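Local coordinates for ribosome-inactivating protein (Lychnis chalcedonica, PDB 2G5X) that belongs to the ribosome-inactivating protein family and is known as lychnin, a single-chain protein from a flowering plant, at residues W4-S14 with Q180-S188. Residues are numbered along the deposited sequence; the frame is centred on the assembly and turned at random.
Sequences WTVDSDSAKYS and QVINRGMYS
W4 meets M186 from strand 3-5, the edge strand of the mixed sheet, which a loop of residues 6-9 joins to helix 10-25, the opening strand-to-helix unit of the ribosome-inactivating protein fold; here it packs against the end of helix 175-184. The two helical ends run nearly antiparallel (168°), their axes 10.3 Å apart, a gap spanned by Y13 on one side and by V181 and I182 on the other. The indole of W4 has Y13 CD1 over one face, and M186 CE approaches obliquely at 4.3 Å from CZ2. At S8 the contact turns partly polar: CB lies over the face of the Y187 ring, 4.0 Å from its centroid, in a CH-pi contact, while one water joins S8 OG to Y187 OH. D9 N-caps the helix; its OD2 accepts from the backbone of A11, weakly, and of K12, the latter from above the carboxylate plane. S10 sets its CB 3.7 Å from I182 CG2, and M186 SD rests against its backbone. Y13, with CG anti to the backbone N (chi1 173°), meets three partners: M186 CE over one ring face, I182 CG1 at the ring edge, and V181 crossing at about a right angle near the hydroxyl, which is hydrogen-bonded to M167 O. Last comes S14, whose OG is hydrogen-bonded to E178 OE2 and also touches I182 CD1 at 3.2 Å.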
loop_
_atom_site.group_PDB
_atom_site.type_symbol
_atom_site.label_atom_id
_atom_site.label_comp_id
_atom_site.label_asym_id
_atom_site.label_seq_id
_atom_site.Cartn_x
_atom_site.Cartn_y
_atom_site.Cartn_z
ATOM N N TRP A 4 -3.504 10.171 4.658
ATOM C CA TRP A 4 -4.936 9.944 4.530
ATOM C C TRP A 4 -5.560 9.638 5.879
ATOM O O TRP A 4 -5.139 8.712 6.577
ATOM C CB TRP A 4 -5.236 8.786 3.566
ATOM C CG TRP A 4 -6.725 8.550 3.357
ATOM C CD1 TRP A 4 -7.690 9.507 3.186
ATOM C CD2 TRP A 4 -7.404 7.286 3.297
ATOM N NE1 TRP A 4 -8.924 8.918 3.028
ATOM C CE2 TRP A 4 -8.779 7.558 3.092
ATOM C CE3 TRP A 4 -6.986 5.953 3.395
ATOM C CZ2 TRP A 4 -9.738 6.543 2.986
ATOM C CZ3 TRP A 4 -7.944 4.939 3.289
ATOM C CH2 TRP A 4 -9.303 5.243 3.087
ATOM N N THR A 5 -6.545 10.443 6.260
ATOM C CA THR A 5 -7.260 10.200 7.498
ATOM C C THR A 5 -8.310 9.192 7.040
ATOM O O THR A 5 -9.204 9.515 6.254
ATOM C CB THR A 5 -7.917 11.488 8.034
ATOM O OG1 THR A 5 -6.892 12.405 8.433
ATOM C CG2 THR A 5 -8.804 11.184 9.236
ATOM N N VAL A 6 -8.168 7.958 7.509
ATOM C CA VAL A 6 -9.063 6.875 7.123
ATOM C C VAL A 6 -10.506 7.201 7.490
ATOM O O VAL A 6 -10.943 6.969 8.620
ATOM C CB VAL A 6 -8.618 5.559 7.788
ATOM C CG1 VAL A 6 -9.471 4.411 7.294
ATOM C CG2 VAL A 6 -7.139 5.298 7.474
ATOM N N ASP A 7 -11.234 7.733 6.512
ATOM C CA ASP A 7 -12.619 8.151 6.698
ATOM C C ASP A 7 -13.400 7.990 5.388
ATOM O O ASP A 7 -12.823 7.694 4.342
ATOM C CB ASP A 7 -12.630 9.614 7.157
ATOM C CG ASP A 7 -13.871 9.979 7.940
ATOM O OD1 ASP A 7 -13.948 11.140 8.400
ATOM O OD2 ASP A 7 -14.763 9.118 8.101
ATOM N N SER A 8 -14.710 8.213 5.443
ATOM C CA SER A 8 -15.577 8.042 4.278
ATOM C C SER A 8 -15.622 9.163 3.237
ATOM O O SER A 8 -16.557 9.227 2.436
ATOM C CB SER A 8 -16.999 7.737 4.753
ATOM O OG SER A 8 -17.461 8.735 5.648
ATOM N N ASP A 9 -14.615 10.030 3.233
ATOM C CA ASP A 9 -14.550 11.134 2.272
ATOM C C ASP A 9 -13.761 10.656 1.048
ATOM O O ASP A 9 -12.538 10.614 1.074
ATOM C CB ASP A 9 -13.862 12.334 2.934
ATOM C CG ASP A 9 -13.820 13.565 2.043
ATOM O OD1 ASP A 9 -13.663 14.676 2.596
ATOM O OD2 ASP A 9 -13.925 13.433 0.805
ATOM N N SER A 10 -14.467 10.297 -0.024
ATOM C CA SER A 10 -13.809 9.785 -1.225
ATOM C C SER A 10 -12.931 10.805 -1.942
ATOM O O SER A 10 -11.975 10.433 -2.624
ATOM C CB SER A 10 -14.846 9.222 -2.204
ATOM O OG SER A 10 -15.583 10.259 -2.823
ATOM N N ALA A 11 -13.249 12.087 -1.799
ATOM C CA ALA A 11 -12.448 13.119 -2.446
ATOM C C ALA A 11 -11.045 13.125 -1.844
ATOM O O ALA A 11 -10.056 13.190 -2.575
ATOM C CB ALA A 11 -13.107 14.491 -2.279
ATOM N N LYS A 12 -10.964 13.046 -0.516
ATOM C CA LYS A 12 -9.674 13.035 0.172
ATOM C C LYS A 12 -8.900 11.759 -0.148
ATOM O O LYS A 12 -7.672 11.767 -0.225
ATOM C CB LYS A 12 -9.875 13.158 1.687
ATOM C CG LYS A 12 -10.350 14.535 2.145
ATOM C CD LYS A 12 -9.329 15.608 1.792
ATOM C CE LYS A 12 -9.754 16.985 2.284
ATOM N NZ LYS A 12 -9.885 17.028 3.766
ATOM N N TYR A 13 -9.625 10.661 -0.333
ATOM C CA TYR A 13 -8.996 9.389 -0.668
ATOM C C TYR A 13 -8.345 9.497 -2.051
ATOM O O TYR A 13 -7.190 9.107 -2.230
ATOM C CB TYR A 13 -10.046 8.273 -0.668
ATOM C CG TYR A 13 -9.545 6.927 -1.154
ATOM C CD1 TYR A 13 -8.576 6.213 -0.443
ATOM C CD2 TYR A 13 -10.062 6.355 -2.316
ATOM C CE1 TYR A 13 -8.137 4.956 -0.882
ATOM C CE2 TYR A 13 -9.633 5.103 -2.763
ATOM C CZ TYR A 13 -8.674 4.410 -2.042
ATOM O OH TYR A 13 -8.262 3.175 -2.486
ATOM N N SER A 14 -9.086 10.029 -3.022
ATOM C CA SER A 14 -8.567 10.178 -4.382
ATOM C C SER A 14 -7.393 11.150 -4.464
ATOM O O SER A 14 -6.453 10.923 -5.223
ATOM C CB SER A 14 -9.675 10.632 -5.341
ATOM O OG SER A 14 -10.599 9.584 -5.595
ATOM N N GLN A 180 -13.385 1.168 -7.501
ATOM C CA GLN A 180 -14.131 0.182 -6.728
ATOM C C GLN A 180 -14.165 0.581 -5.249
ATOM O O GLN A 180 -15.194 0.446 -4.587
ATOM C CB GLN A 180 -13.510 -1.210 -6.888
ATOM C CG GLN A 180 -13.651 -1.787 -8.294
ATOM C CD GLN A 180 -15.101 -2.028 -8.682
ATOM O OE1 GLN A 180 -15.561 -1.583 -9.736
ATOM N NE2 GLN A 180 -15.828 -2.740 -7.831
ATOM N N VAL A 181 -13.048 1.083 -4.730
ATOM C CA VAL A 181 -12.996 1.495 -3.330
ATOM C C VAL A 181 -13.900 2.704 -3.084
ATOM O O VAL A 181 -14.616 2.767 -2.083
ATOM C CB VAL A 181 -11.549 1.833 -2.897
ATOM C CG1 VAL A 181 -11.533 2.342 -1.456
ATOM C CG2 VAL A 181 -10.678 0.596 -3.024
ATOM N N ILE A 182 -13.869 3.662 -4.004
ATOM C CA ILE A 182 -14.700 4.853 -3.870
ATOM C C ILE A 182 -16.188 4.504 -3.839
ATOM O O ILE A 182 -16.940 5.031 -3.015
ATOM C CB ILE A 182 -14.470 5.832 -5.041
ATOM C CG1 ILE A 182 -13.060 6.414 -4.969
ATOM C CG2 ILE A 182 -15.515 6.940 -5.007
ATOM C CD1 ILE A 182 -12.672 7.217 -6.195
ATOM N N ASN A 183 -16.605 3.610 -4.730
ATOM C CA ASN A 183 -18.013 3.235 -4.823
ATOM C C ASN A 183 -18.520 2.185 -3.843
ATOM O O ASN A 183 -19.704 2.191 -3.496
ATOM C CB ASN A 183 -18.347 2.760 -6.246
ATOM C CG ASN A 183 -18.275 3.873 -7.273
ATOM O OD1 ASN A 183 -17.252 4.070 -7.935
ATOM N ND2 ASN A 183 -19.366 4.611 -7.413
ATOM N N ARG A 184 -17.639 1.299 -3.388
ATOM C CA ARG A 184 -18.050 0.216 -2.499
ATOM C C ARG A 184 -17.372 0.145 -1.135
ATOM O O ARG A 184 -17.801 -0.631 -0.276
ATOM C CB ARG A 184 -17.827 -1.123 -3.212
ATOM C CG ARG A 184 -18.418 -1.204 -4.614
ATOM C CD ARG A 184 -17.809 -2.356 -5.403
ATOM N NE ARG A 184 -18.064 -3.660 -4.794
ATOM C CZ ARG A 184 -17.532 -4.800 -5.227
ATOM N NH1 ARG A 184 -16.713 -4.795 -6.270
ATOM N NH2 ARG A 184 -17.815 -5.943 -4.620
ATOM N N GLY A 185 -16.325 0.936 -0.921
ATOM C CA GLY A 185 -15.619 0.845 0.347
ATOM C C GLY A 185 -15.522 2.062 1.241
ATOM O O GLY A 185 -14.726 2.064 2.179
ATOM N N MET A 186 -16.319 3.088 0.969
ATOM C CA MET A 186 -16.291 4.293 1.789
ATOM C C MET A 186 -17.216 4.159 2.998
ATOM O O MET A 186 -16.831 4.483 4.123
ATOM C CB MET A 186 -16.699 5.518 0.959
ATOM C CG MET A 186 -15.629 6.025 -0.009
ATOM S SD MET A 186 -14.102 6.614 0.794
ATOM C CE MET A 186 -13.011 5.235 0.473
ATOM N N TYR A 187 -18.432 3.671 2.762
ATOM C CA TYR A 187 -19.413 3.501 3.833
ATOM C C TYR A 187 -19.706 2.039 4.135
ATOM O O TYR A 187 -20.441 1.724 5.074
ATOM C CB TYR A 187 -20.727 4.190 3.467
ATOM C CG TYR A 187 -20.593 5.668 3.205
ATOM C CD1 TYR A 187 -20.211 6.140 1.953
ATOM C CD2 TYR A 187 -20.839 6.598 4.215
ATOM C CE1 TYR A 187 -20.081 7.508 1.709
ATOM C CE2 TYR A 187 -20.710 7.963 3.982
ATOM C CZ TYR A 187 -20.331 8.408 2.726
ATOM O OH TYR A 187 -20.208 9.758 2.488
ATOM N N SER A 188 -19.132 1.148 3.337
ATOM C CA SER A 188 -19.365 -0.279 3.516
ATOM C C SER A 188 -18.072 -1.055 3.331
ATOM O O SER A 188 -16.990 -0.473 3.263
ATOM C CB SER A 188 -20.389 -0.765 2.488
ATOM O OG SER A 188 -20.941 -2.016 2.859
HETATM O O HOH W 1 -18.676 10.805 4.618
#